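PDB 2FYI: HTH-type transcriptional regulator cbl from Escherichia coli K12, which probably acts as an accessory LysR-type, DNA-binding transcriptional regulator within the cys regulon, and is represented here by its cofactor-binding domain alone. Local coordinates for residues H22-A25 / R26-P30; I116-R119 / Q120-G124; L180-R183 / H184-D187; G194-R197 / G198-Q201; S217-D220 / I221-V225. All coordinates share one frame; numbering follows the deposited sequence.

Interaction 1: H22-A25 / R26-P30; sequences HTQA and RYSLP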
loop_
_atom_site.group_PDB
_atom_site.type_symbol
_atom_site.label_atom_id
_atom_site.label_comp_id
_atom_site.label_asym_id
_atom_site.label_seq_id
_atom_site.Cartn_x
_atom_site.Cartn_y
_atom_site.Cartn_z
ATOM N N HIS A 22 4.454 1.050 -4.447
ATOM C CA HIS A 22 3.150 0.556 -4.836
ATOM C C HIS A 22 2.808 1.020 -6.232
ATOM O O HIS A 22 2.323 0.246 -7.078
ATOM C CB HIS A 22 2.105 1.094 -3.862
ATOM C CG HIS A 22 0.698 0.732 -4.231
ATOM N ND1 HIS A 22 -0.038 1.446 -5.160
ATOM C CD2 HIS A 22 -0.100 -0.276 -3.804
ATOM C CE1 HIS A 22 -1.227 0.887 -5.289
ATOM N NE2 HIS A 22 -1.287 -0.160 -4.482
ATOM N N THR A 23 3.075 2.300 -6.476
ATOM C CA THR A 23 2.711 2.893 -7.751
ATOM C C THR A 23 3.293 2.130 -8.945
ATOM O O THR A 23 2.565 1.764 -9.856
ATOM C CB THR A 23 3.134 4.384 -7.897
ATOM O OG1 THR A 23 2.802 5.137 -6.727
ATOM C CG2 THR A 23 2.439 4.985 -9.090
ATOM N N GLN A 24 4.604 1.904 -8.974
ATOM C CA GLN A 24 5.159 1.270 -10.166
ATOM C C GLN A 24 4.868 -0.225 -10.135
ATOM O O GLN A 24 4.559 -0.801 -11.159
ATOM C CB GLN A 24 6.655 1.593 -10.387
ATOM C CG GLN A 24 7.280 2.629 -9.420
ATOM C CD GLN A 24 6.800 4.078 -9.609
ATOM O OE1 GLN A 24 5.990 4.400 -10.497
ATOM N NE2 GLN A 24 7.312 4.965 -8.762
ATOM N N ALA A 25 4.899 -0.840 -8.963
ATOM C CA ALA A 25 4.613 -2.236 -8.892
ATOM C C ALA A 25 3.261 -2.551 -9.570
ATOM O O ALA A 25 3.120 -3.556 -10.283
ATOM C CB ALA A 25 4.645 -2.665 -7.470
ATOM N N ARG A 26 2.283 -1.674 -9.391
ATOM C CA ARG A 26 0.981 -1.931 -9.951
ATOM C C ARG A 26 0.777 -1.436 -11.359
ATOM O O ARG A 26 0.096 -2.073 -12.151
ATOM C CB ARG A 26 -0.081 -1.275 -9.101
ATOM C CG ARG A 26 -0.122 -1.849 -7.749
ATOM C CD ARG A 26 -1.486 -1.945 -7.275
ATOM N NE ARG A 26 -2.235 -2.945 -8.001
ATOM C CZ ARG A 26 -3.564 -2.948 -7.997
ATOM N NH1 ARG A 26 -4.218 -2.002 -7.316
ATOM N NH2 ARG A 26 -4.237 -3.881 -8.648
ATOM N N TYR A 27 1.319 -0.277 -11.681
ATOM C CA TYR A 27 0.857 0.406 -12.874
ATOM C C TYR A 27 1.848 0.525 -14.016
ATOM O O TYR A 27 1.483 0.923 -15.118
ATOM C CB TYR A 27 0.333 1.794 -12.534
ATOM C CG TYR A 27 -0.670 1.759 -11.432
ATOM C CD1 TYR A 27 -0.466 2.462 -10.245
ATOM C CD2 TYR A 27 -1.810 0.986 -11.558
ATOM C CE1 TYR A 27 -1.375 2.404 -9.210
ATOM C CE2 TYR A 27 -2.725 0.925 -10.548
ATOM C CZ TYR A 27 -2.507 1.629 -9.367
ATOM O OH TYR A 27 -3.467 1.547 -8.371
ATOM N N SER A 28 3.107 0.198 -13.780
ATOM C CA SER A 28 4.112 0.283 -14.870
ATOM C C SER A 28 4.979 -0.951 -15.024
ATOM O O SER A 28 5.282 -1.320 -16.139
ATOM C CB SER A 28 5.048 1.464 -14.682
ATOM O OG SER A 28 4.315 2.597 -14.248
ATOM N N LEU A 29 5.396 -1.582 -13.925
ATOM C CA LEU A 29 6.297 -2.708 -14.013
ATOM C C LEU A 29 5.746 -3.963 -14.651
ATOM O O LEU A 29 6.504 -4.708 -15.253
ATOM C CB LEU A 29 6.828 -3.074 -12.656
ATOM C CG LEU A 29 7.927 -2.155 -12.193
ATOM C CD1 LEU A 29 8.091 -2.340 -10.693
ATOM C CD2 LEU A 29 9.210 -2.467 -12.923
ATOM N N PRO A 30 4.444 -4.237 -14.497
ATOM C CA PRO A 30 4.021 -5.552 -14.939
ATOM C C PRO A 30 4.407 -5.804 -16.401
ATOM O O PRO A 30 4.916 -6.876 -16.749
ATOM C CB PRO A 30 2.508 -5.494 -14.731
ATOM C CG PRO A 30 2.396 -4.564 -13.588
ATOM C CD PRO A 30 3.325 -3.480 -13.927
HETATM O O HOH W 1 4.174 4.087 -12.255
#
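In the short helix 22-27, which follows strand 14-20, His22 and Arg26 stand one turn apart, and the backbone leaves helical geometry at Ser28 before helix 29-39 sets off. The two side chains run side by side in the same direction. Arg26 lays its CG over a face of the imidazole, toward the rim, as a CH-pi contact 4.0 Å from the ring centroid. Its CD comes close to His22 NE2, and the guanidinium plane stands 75° from that of the imidazole. The charged end goes further, to a salt bridge between Arg26 NH1 and Asp149 OD2, while Arg26 NE bonds Thr153 OG1 of the second subunit. Tyr27 swings CG away from its own carbonyl carbon (chi1 -52°), and Thr23 CG2 meets the phenol ring at CD1 from 4.0 Å, the two side chains crossing nearly at right angles.

Along the backbone, Arg26 N bonds His22 O at 3.0 Å. Gln24 O is gripped twice, by Ser28 N at 3.2 Å and by Leu29 N at 3.0 Å, and the donors arrive from opposite faces of the carbonyl plane. A water also joins Gln24 OE1 to Ser28 OG. The i to i+5 bond from Leu29, just ahead of Pro30, accompanies the departure from helical geometry at Ser28, within the first beta-alpha unit of a periplasmic-binding-protein-like LysR domain.

Interaction 2: I116-R119 / Q120-G124; sequences ITYR and QGITG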
loop_
_atom_site.group_PDB
_atom_site.type_symbol
_atom_site.label_atom_id
_atom_site.label_comp_id
_atom_site.label_asym_id
_atom_site.label_seq_id
_atom_site.Cartn_x
_atom_site.Cartn_y
_atom_site.Cartn_z
ATOM N N ILE A 116 -8.034 13.713 -0.568
ATOM C CA ILE A 116 -7.531 12.415 -0.227
ATOM C C ILE A 116 -6.359 12.214 -1.137
ATOM O O ILE A 116 -6.508 12.092 -2.343
ATOM C CB ILE A 116 -8.556 11.335 -0.483
ATOM C CG1 ILE A 116 -9.862 11.687 0.191
ATOM C CG2 ILE A 116 -8.062 9.982 0.015
ATOM C CD1 ILE A 116 -10.935 10.794 -0.276
ATOM N N THR A 117 -5.172 12.204 -0.564
ATOM C CA THR A 117 -3.985 12.148 -1.391
ATOM C C THR A 117 -2.809 11.513 -0.676
ATOM O O THR A 117 -2.942 11.084 0.473
ATOM C CB THR A 117 -3.618 13.513 -1.941
ATOM O OG1 THR A 117 -2.810 13.320 -3.094
ATOM C CG2 THR A 117 -2.859 14.313 -0.939
ATOM N N TYR A 118 -1.677 11.435 -1.369
ATOM C CA TYR A 118 -0.496 10.770 -0.824
ATOM C C TYR A 118 0.076 11.523 0.356
ATOM O O TYR A 118 -0.020 12.727 0.435
ATOM C CB TYR A 118 0.580 10.613 -1.900
ATOM C CG TYR A 118 0.051 9.934 -3.127
ATOM C CD1 TYR A 118 -0.135 10.655 -4.305
ATOM C CD2 TYR A 118 -0.309 8.592 -3.096
ATOM C CE1 TYR A 118 -0.647 10.055 -5.434
ATOM C CE2 TYR A 118 -0.817 7.983 -4.212
ATOM C CZ TYR A 118 -0.992 8.728 -5.383
ATOM O OH TYR A 118 -1.496 8.142 -6.523
ATOM N N ARG A 119 0.685 10.804 1.274
ATOM C CA ARG A 119 1.334 11.436 2.384
ATOM C C ARG A 119 2.614 12.154 1.906
ATOM O O ARG A 119 3.110 11.872 0.840
ATOM C CB ARG A 119 1.679 10.363 3.388
ATOM C CG ARG A 119 3.133 10.091 3.400
ATOM C CD ARG A 119 3.474 8.740 3.919
ATOM N NE ARG A 119 2.986 8.478 5.264
ATOM C CZ ARG A 119 3.514 7.535 6.025
ATOM N NH1 ARG A 119 4.541 6.845 5.550
ATOM N NH2 ARG A 119 3.037 7.284 7.232
ATOM N N GLN A 120 3.156 13.076 2.694
ATOM C CA GLN A 120 4.338 13.826 2.275
ATOM C C GLN A 120 5.469 12.883 2.077
ATOM O O GLN A 120 5.620 11.951 2.846
ATOM C CB GLN A 120 4.760 14.832 3.326
ATOM C CG GLN A 120 3.600 15.552 3.936
ATOM C CD GLN A 120 3.955 16.964 4.339
ATOM O OE1 GLN A 120 4.632 17.192 5.348
ATOM N NE2 GLN A 120 3.499 17.924 3.555
ATOM N N GLY A 121 6.269 13.139 1.049
ATOM C CA GLY A 121 7.428 12.320 0.759
ATOM C C GLY A 121 7.176 11.277 -0.308
ATOM O O GLY A 121 8.119 10.642 -0.792
ATOM N N ILE A 122 5.917 11.084 -0.688
ATOM C CA ILE A 122 5.596 9.991 -1.602
ATOM C C ILE A 122 4.566 10.301 -2.697
ATOM O O ILE A 122 3.596 11.043 -2.496
ATOM C CB ILE A 122 5.175 8.697 -0.851
ATOM C CG1 ILE A 122 3.819 8.875 -0.167
ATOM C CG2 ILE A 122 6.235 8.283 0.140
ATOM C CD1 ILE A 122 2.905 7.757 -0.427
ATOM N N THR A 123 4.805 9.683 -3.848
ATOM C CA THR A 123 4.066 9.908 -5.091
ATOM C C THR A 123 3.736 11.374 -5.425
ATOM O O THR A 123 2.588 11.761 -5.674
ATOM C CB THR A 123 2.878 8.942 -5.164
ATOM O OG1 THR A 123 3.374 7.641 -4.860
ATOM C CG2 THR A 123 2.296 8.864 -6.559
ATOM N N GLY A 124 4.787 12.182 -5.400
ATOM C CA GLY A 124 4.736 13.537 -5.908
ATOM C C GLY A 124 3.943 14.523 -5.094
ATOM O O GLY A 124 3.487 15.517 -5.616
#
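Thr123 sits over one face of the Tyr118 ring, with CB 3.5 Å from the ring centroid and only 8° off its normal, a CH-pi contact placed over the centre. Its methyl CG2 leans toward the hydroxyl side of the ring, 3.4 Å from Tyr118 CE1. Turning CG2 anti to the backbone N (OG1 chi1 -48°) lets this methyl follow the ring. The same backbone supplies polar neighbours: Ile122 O lies against Tyr118 CB, and Thr123 O against Tyr118 CD1, 3.2 Å away.

What folds these residues back is a type II beta turn from Arg119 to Ile122, closed by Ile122 N to Arg119 O at 3.3 Å, with Gly121 at its third position, where phi is positive. Ile122 CG1 packs against the same carbonyl oxygen, Arg119 O, and CD1 of this isoleucine reaches Tyr118 CB. The turn ends strand 115-118 and leads through Gly124, the N-cap of helix 125-134, so the segment is the strand-to-helix loop of an alpha/beta subdomain of the LysR fold.

Further out, Tyr118 OH fixes the far end of the phenol by hydrogen-bonding both Ser148 OG and Ala165 N, and a hydrogen bond from His89 NE2 holds Thr123 O in place beside the ring. Arg119, its chain bent at chi3, points its guanidinium away from the turn, and its NH1 forms a salt bridge with Glu54 OE1 of the second subunit.

Interaction 3: L180-R183 / H184-D187; sequences LDTR and HLFD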
loop_
_atom_site.group_PDB
_atom_site.type_symbol
_atom_site.label_atom_id
_atom_site.label_comp_id
_atom_site.label_asym_id
_atom_site.label_seq_id
_atom_site.Cartn_x
_atom_site.Cartn_y
_atom_site.Cartn_z
ATOM N N LEU A 180 -10.588 13.833 -13.697
ATOM C CA LEU A 180 -10.567 15.135 -14.358
ATOM C C LEU A 180 -9.111 15.570 -14.562
ATOM O O LEU A 180 -8.248 15.370 -13.676
ATOM C CB LEU A 180 -11.334 16.164 -13.547
ATOM C CG LEU A 180 -12.783 15.830 -13.141
ATOM C CD1 LEU A 180 -13.501 16.931 -12.362
ATOM C CD2 LEU A 180 -13.535 15.483 -14.380
ATOM N N ASP A 181 -8.823 16.126 -15.735
ATOM C CA ASP A 181 -7.451 16.403 -16.153
ATOM C C ASP A 181 -6.939 17.656 -15.446
ATOM O O ASP A 181 -7.520 18.730 -15.587
ATOM C CB ASP A 181 -7.439 16.604 -17.676
ATOM C CG ASP A 181 -6.076 17.089 -18.220
ATOM O OD1 ASP A 181 -5.337 17.771 -17.483
ATOM O OD2 ASP A 181 -5.741 16.807 -19.401
ATOM N N THR A 182 -5.852 17.529 -14.689
ATOM C CA THR A 182 -5.280 18.685 -14.006
ATOM C C THR A 182 -3.801 18.905 -14.303
ATOM O O THR A 182 -3.076 19.426 -13.469
ATOM C CB THR A 182 -5.452 18.592 -12.473
ATOM O OG1 THR A 182 -4.767 17.431 -11.970
ATOM C CG2 THR A 182 -6.907 18.513 -12.103
ATOM N N ARG A 183 -3.341 18.513 -15.483
ATOM C CA ARG A 183 -1.946 18.723 -15.840
ATOM C C ARG A 183 -1.581 20.200 -15.861
ATOM O O ARG A 183 -0.438 20.573 -15.606
ATOM C CB ARG A 183 -1.648 18.137 -17.205
ATOM C CG ARG A 183 -1.643 16.660 -17.242
ATOM C CD ARG A 183 -1.745 16.143 -18.698
ATOM N NE ARG A 183 -1.997 14.692 -18.744
ATOM C CZ ARG A 183 -3.127 14.111 -18.326
ATOM N NH1 ARG A 183 -4.132 14.847 -17.827
ATOM N NH2 ARG A 183 -3.258 12.787 -18.392
ATOM N N HIS A 184 -2.540 21.049 -16.183
ATOM C CA HIS A 184 -2.238 22.441 -16.277
ATOM C C HIS A 184 -2.112 23.076 -14.897
ATOM O O HIS A 184 -1.871 24.252 -14.786
ATOM C CB HIS A 184 -3.297 23.154 -17.120
ATOM C CG HIS A 184 -4.678 23.066 -16.557
ATOM N ND1 HIS A 184 -5.345 21.870 -16.403
ATOM C CD2 HIS A 184 -5.524 24.027 -16.114
ATOM C CE1 HIS A 184 -6.536 22.095 -15.878
ATOM N NE2 HIS A 184 -6.662 23.393 -15.675
ATOM N N LEU A 185 -2.249 22.304 -13.837
ATOM C CA LEU A 185 -2.309 22.892 -12.505
ATOM C C LEU A 185 -1.173 22.437 -11.637
ATOM O O LEU A 185 -0.802 23.133 -10.718
ATOM C CB LEU A 185 -3.607 22.514 -11.796
ATOM C CG LEU A 185 -4.894 22.941 -12.483
ATOM C CD1 LEU A 185 -6.031 22.582 -11.541
ATOM C CD2 LEU A 185 -4.863 24.396 -12.787
ATOM N N PHE A 186 -0.653 21.249 -11.896
ATOM C CA PHE A 186 0.495 20.751 -11.154
ATOM C C PHE A 186 1.691 20.467 -12.066
ATOM O O PHE A 186 1.522 20.205 -13.261
ATOM C CB PHE A 186 0.105 19.485 -10.448
ATOM C CG PHE A 186 -1.088 19.638 -9.586
ATOM C CD1 PHE A 186 -0.975 20.197 -8.317
ATOM C CD2 PHE A 186 -2.334 19.213 -10.020
ATOM C CE1 PHE A 186 -2.105 20.336 -7.489
ATOM C CE2 PHE A 186 -3.469 19.356 -9.192
ATOM C CZ PHE A 186 -3.353 19.920 -7.929
ATOM N N ASP A 187 2.900 20.504 -11.520
ATOM C CA ASP A 187 4.057 20.088 -12.305
ATOM C C ASP A 187 4.192 18.573 -12.432
ATOM O O ASP A 187 3.640 17.813 -11.612
ATOM C CB ASP A 187 5.333 20.684 -11.728
ATOM C CG ASP A 187 5.370 22.190 -11.874
ATOM O OD1 ASP A 187 4.534 22.715 -12.672
ATOM O OD2 ASP A 187 6.208 22.843 -11.197
HETATM O O HOH W 2 -4.684 20.198 -18.537
#
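Thr182 and Phe186 meet because Thr182 OG1 stands between its own backbone N and carbonyl carbon (chi1 61°), which turns it to the edge of the phenyl ring. There it lies in the ring plane, 3.6 Å from Phe186 CD2. His184 takes the same first torsion, 61°, and its ring folds back along the chain, so that CE1 meets Asp181 O edge-on at 3.5 Å. Leu185 CG lies over the centre of one imidazole face, and Leu185 CD1 reaches Thr182 CB at 4.1 Å; the side chains of Leu185 and Thr182 cross at about a right angle.

The chain turns around Thr182 O. Leu185 N bonds it at 3.0 Å, coming from above the carbonyl plane, and Phe186 N adds a weak bond. Asp181 OD1 accepts from Arg183 N at 2.9 Å, an Asx turn, and the other carboxylate oxygen, OD2, forms a salt bridge with Arg183 NH1 at 3.0 Å. A water links Asp181 OD1 to His184 ND1. The loop joins strand 177-180 to strand 189-196, with Phe186 packed on Leu107 and Ala131, and Arg183 NH2 paired with Glu166.

With Asp181 taking a backbone N-H, an arginine and a water at once, the carboxylate is probably kept ionised; its nearness may favour a protonated His184, an effect that Arg183 would weaken.

Interaction 4: G194-R197 / G198-Q201; sequences GLKR and GQLQ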
loop_
_atom_site.group_PDB
_atom_site.type_symbol
_atom_site.label_atom_id
_atom_site.label_comp_id
_atom_site.label_asym_id
_atom_site.label_seq_id
_atom_site.Cartn_x
_atom_site.Cartn_y
_atom_site.Cartn_z
ATOM N N GLY A 194 17.309 3.592 -10.275
ATOM C CA GLY A 194 18.577 3.810 -9.595
ATOM C C GLY A 194 19.424 2.556 -9.432
ATOM O O GLY A 194 18.902 1.446 -9.330
ATOM N N LEU A 195 20.740 2.731 -9.418
ATOM C CA LEU A 195 21.668 1.646 -9.092
ATOM C C LEU A 195 22.655 2.202 -8.093
ATOM O O LEU A 195 22.857 3.438 -8.031
ATOM C CB LEU A 195 22.459 1.205 -10.331
ATOM C CG LEU A 195 21.630 0.761 -11.520
ATOM C CD1 LEU A 195 22.425 0.735 -12.792
ATOM C CD2 LEU A 195 21.100 -0.600 -11.176
ATOM N N LYS A 196 23.293 1.309 -7.339
ATOM C CA LYS A 196 24.392 1.722 -6.473
ATOM C C LYS A 196 25.580 2.212 -7.297
ATOM O O LYS A 196 26.005 1.561 -8.261
ATOM C CB LYS A 196 24.810 0.565 -5.592
ATOM C CG LYS A 196 25.895 0.860 -4.592
ATOM C CD LYS A 196 26.069 -0.421 -3.799
ATOM C CE LYS A 196 27.425 -0.530 -3.156
ATOM N NZ LYS A 196 27.407 0.243 -1.912
ATOM N N ARG A 197 26.109 3.368 -6.930
ATOM C CA ARG A 197 27.216 3.955 -7.689
ATOM C C ARG A 197 28.512 3.167 -7.531
ATOM O O ARG A 197 28.796 2.644 -6.458
ATOM C CB ARG A 197 27.421 5.387 -7.242
ATOM C CG ARG A 197 28.525 6.104 -7.898
ATOM C CD ARG A 197 28.579 7.459 -7.280
ATOM N NE ARG A 197 27.439 8.259 -7.714
ATOM C CZ ARG A 197 27.395 8.884 -8.892
ATOM N NH1 ARG A 197 28.436 8.781 -9.737
ATOM N NH2 ARG A 197 26.330 9.612 -9.229
ATOM N N GLY A 198 29.290 3.074 -8.605
ATOM C CA GLY A 198 30.507 2.263 -8.608
ATOM C C GLY A 198 30.286 0.758 -8.438
ATOM O O GLY A 198 31.232 0.004 -8.267
ATOM N N GLN A 199 29.048 0.290 -8.491
ATOM C CA GLN A 199 28.807 -1.132 -8.304
ATOM C C GLN A 199 28.872 -1.923 -9.628
ATOM O O GLN A 199 28.271 -1.515 -10.622
ATOM C CB GLN A 199 27.452 -1.320 -7.620
ATOM C CG GLN A 199 27.185 -2.713 -7.085
ATOM C CD GLN A 199 28.318 -3.217 -6.199
ATOM O OE1 GLN A 199 29.000 -2.422 -5.513
ATOM N NE2 GLN A 199 28.539 -4.539 -6.213
ATOM N N LEU A 200 29.614 -3.033 -9.648
ATOM C CA LEU A 200 29.550 -4.007 -10.748
ATOM C C LEU A 200 28.228 -4.803 -10.731
ATOM O O LEU A 200 27.660 -5.049 -9.658
ATOM C CB LEU A 200 30.720 -4.979 -10.639
ATOM C CG LEU A 200 32.169 -4.482 -10.774
ATOM C CD1 LEU A 200 33.136 -5.668 -10.872
ATOM C CD2 LEU A 200 32.323 -3.576 -11.986
ATOM N N GLN A 201 27.741 -5.225 -11.901
ATOM C CA GLN A 201 26.473 -5.971 -11.990
ATOM C C GLN A 201 26.490 -7.177 -12.935
ATOM O O GLN A 201 27.394 -7.321 -13.773
ATOM C CB GLN A 201 25.359 -5.045 -12.425
ATOM C CG GLN A 201 25.195 -3.800 -11.552
ATOM C CD GLN A 201 24.384 -4.051 -10.275
ATOM O OE1 GLN A 201 23.893 -5.169 -10.018
ATOM N NE2 GLN A 201 24.232 -3.006 -9.476
HETATM O O HOH W 3 22.678 -1.507 -7.472
HETATM O O HOH W 4 25.514 -0.413 -10.321
#
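Lys196 leaves the end of strand 189-196 and passes obliquely across Gln199, three residues on. Its CB faces Gln199 CB at 3.8 Å, and CG keeps to the same carbon. Beyond that the amide takes over: CD approaches Gln199 OE1, and CE comes to 3.4 Å from that oxygen. CG anti to the backbone N (chi1 -177°) starts an extended chain that bends only at chi4, which turns NZ to its hydrogen bond with Gln60 O.

A type II beta turn spans Lys196 to Gln199, with Gly198 at its third position and a weak bond from Gln199 N to Lys196 O, 3.3 Å. Two waters bridge the polar groups of the turn. One accepts from Lys196 N, with a weak link to Gln201 NE2. The other donates to Lys196 O at 2.9 Å and to Gln199 O at 3.0 Å, and accepts from Gln201 NE2. Leu195 CD2 also lies near this amide, and Leu195 packs on Trp206 of helix 203-212.

With the turn's own bond weak, the waters and the Gln201 amide probably supply much of the polar bridging across this strand-to-helix loop, whereas the lysine contributes aliphatic contact and takes its charge to Gln60.

Interaction 5: S217-D220 / I221-V225; sequences SVED and IKRQV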
loop_
_atom_site.group_PDB
_atom_site.type_symbol
_atom_site.label_atom_id
_atom_site.label_comp_id
_atom_site.label_asym_id
_atom_site.label_seq_id
_atom_site.Cartn_x
_atom_site.Cartn_y
_atom_site.Cartn_z
ATOM N N SER A 217 21.335 3.684 -23.660
ATOM C CA SER A 217 21.971 2.441 -24.096
ATOM C C SER A 217 22.764 1.785 -22.942
ATOM O O SER A 217 23.158 2.457 -21.969
ATOM C CB SER A 217 22.882 2.682 -25.290
ATOM O OG SER A 217 24.095 1.951 -25.155
ATOM N N VAL A 218 22.996 0.475 -23.047
ATOM C CA VAL A 218 23.751 -0.247 -22.011
ATOM C C VAL A 218 25.091 0.436 -21.692
ATOM O O VAL A 218 25.398 0.680 -20.518
ATOM C CB VAL A 218 23.911 -1.779 -22.337
ATOM C CG1 VAL A 218 25.195 -2.367 -21.752
ATOM C CG2 VAL A 218 22.694 -2.558 -21.826
ATOM N N GLU A 219 25.850 0.793 -22.732
ATOM C CA GLU A 219 27.184 1.366 -22.557
ATOM C C GLU A 219 27.128 2.671 -21.800
ATOM O O GLU A 219 27.980 2.957 -20.975
ATOM C CB GLU A 219 27.889 1.564 -23.902
ATOM C CG GLU A 219 28.312 0.259 -24.575
ATOM C CD GLU A 219 27.202 -0.797 -24.507
ATOM O OE1 GLU A 219 26.007 -0.424 -24.726
ATOM O OE2 GLU A 219 27.517 -1.983 -24.206
ATOM N N ASP A 220 26.112 3.467 -22.065
ATOM C CA ASP A 220 26.022 4.752 -21.400
ATOM C C ASP A 220 25.642 4.574 -19.934
ATOM O O ASP A 220 26.120 5.312 -19.061
ATOM C CB ASP A 220 25.042 5.673 -22.139
ATOM C CG ASP A 220 25.107 5.491 -23.654
ATOM O OD1 ASP A 220 26.188 5.719 -24.262
ATOM O OD2 ASP A 220 24.068 5.103 -24.231
ATOM N N ILE A 221 24.799 3.584 -19.666
ATOM C CA ILE A 221 24.448 3.272 -18.289
ATOM C C ILE A 221 25.701 2.846 -17.501
ATOM O O ILE A 221 26.019 3.444 -16.474
ATOM C CB ILE A 221 23.331 2.199 -18.208
ATOM C CG1 ILE A 221 22.017 2.746 -18.782
ATOM C CG2 ILE A 221 23.118 1.742 -16.767
ATOM C CD1 ILE A 221 21.256 1.742 -19.641
ATOM N N LYS A 222 26.417 1.839 -17.995
ATOM C CA LYS A 222 27.637 1.371 -17.346
ATOM C C LYS A 222 28.636 2.492 -17.136
ATOM O O LYS A 222 29.190 2.651 -16.054
ATOM C CB LYS A 222 28.305 0.294 -18.185
ATOM C CG LYS A 222 27.665 -1.062 -18.114
ATOM C CD LYS A 222 28.372 -1.995 -19.085
ATOM C CE LYS A 222 27.847 -3.411 -18.971
ATOM N NZ LYS A 222 28.645 -4.331 -19.803
ATOM N N ARG A 223 28.870 3.267 -18.186
ATOM C CA ARG A 223 29.892 4.302 -18.182
ATOM C C ARG A 223 29.656 5.282 -17.069
ATOM O O ARG A 223 30.574 5.744 -16.414
ATOM C CB ARG A 223 29.836 5.047 -19.498
ATOM C CG ARG A 223 31.111 5.753 -19.891
ATOM C CD ARG A 223 30.913 6.406 -21.277
ATOM N NE ARG A 223 30.404 5.446 -22.269
ATOM C CZ ARG A 223 31.167 4.680 -23.062
ATOM N NH1 ARG A 223 32.499 4.750 -23.015
ATOM N NH2 ARG A 223 30.592 3.839 -23.922
ATOM N N GLN A 224 28.389 5.577 -16.859
ATOM C CA GLN A 224 27.963 6.621 -15.952
ATOM C C GLN A 224 27.804 6.159 -14.508
ATOM O O GLN A 224 27.979 6.936 -13.587
ATOM C CB GLN A 224 26.659 7.170 -16.470
ATOM C CG GLN A 224 26.410 8.574 -16.094
ATOM C CD GLN A 224 24.961 8.887 -16.284
ATOM O OE1 GLN A 224 24.481 8.968 -17.418
ATOM N NE2 GLN A 224 24.228 9.019 -15.176
ATOM N N VAL A 225 27.466 4.894 -14.324
ATOM C CA VAL A 225 27.508 4.261 -13.013
ATOM C C VAL A 225 28.945 4.124 -12.520
ATOM O O VAL A 225 29.209 4.081 -11.324
ATOM C CB VAL A 225 26.935 2.843 -13.086
ATOM C CG1 VAL A 225 27.140 2.119 -11.781
ATOM C CG2 VAL A 225 25.488 2.883 -13.460
#
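Val218 and Lys222 lie side by side, pointing the same way, one turn apart in helix 218-226, whose N-cap is Ser217. Val218 CG1 touches the aliphatic end of the lysine, 4.0 Å from CE. The Lys222 chain is extended beyond CG, which carries its ammonium to a cation-pi contact with Trp206 of helix 203-212.

Ile221 is buried, its side chain against Phe82 and Trp206. Its CD1 also lies by Ser217 O, the carbonyl that takes the first i to i+4 bond of the helix, from Ile221 N at 3.0 Å. In the cap, Ser217 OG accepts from Glu219 N at 3.2 Å. The geometry fits a capping box, but its Asp220 half, the return bond from Ser217 N to Asp220 OD2, is weak and the place of that oxygen is less certain. Further i to i+4 bonds run from Lys222 N to Val218 O at 3.0 Å, from Arg223 N to Glu219 O, and from Gln224 N to Asp220 O at 3.2 Å.

On the next pair, Glu219 and Arg223, the carboxylate turns elsewhere, Glu219 OE1 and Arg223 NH2 being 6.3 Å apart, so no salt bridge forms between them. The arginine starts with CG anti to the backbone N (chi1 -157°), runs straight and bends at chi3. The guanidinium thereby comes back obliquely to the glutamate's aliphatic part, with Arg223 NH2 3.5 Å from Glu219 CB.

How the interactions relate
Interactions 1 and 2 touch: Thr23 OG1 and Thr123 OG1 are 3.2 Å apart, a probable hydrogen bond, and their centres lie about 16 Å from each other. Interactions 4 and 5 meet likewise, through a probable hydrogen bond from Gly198 N to Val225 O at 2.9 Å and through packing of Leu195 and Lys196 on Val225. Interaction 3 comes within about 6 Å of interaction 2 at the nearest atoms, yet its centre is about 35 Å from that of interaction 4, on the opposite side of the chain's centre. In LysR-type domains the cofactor generally binds between two subdomains, and the Thr23-Thr123 pair is consistent with such a cleft.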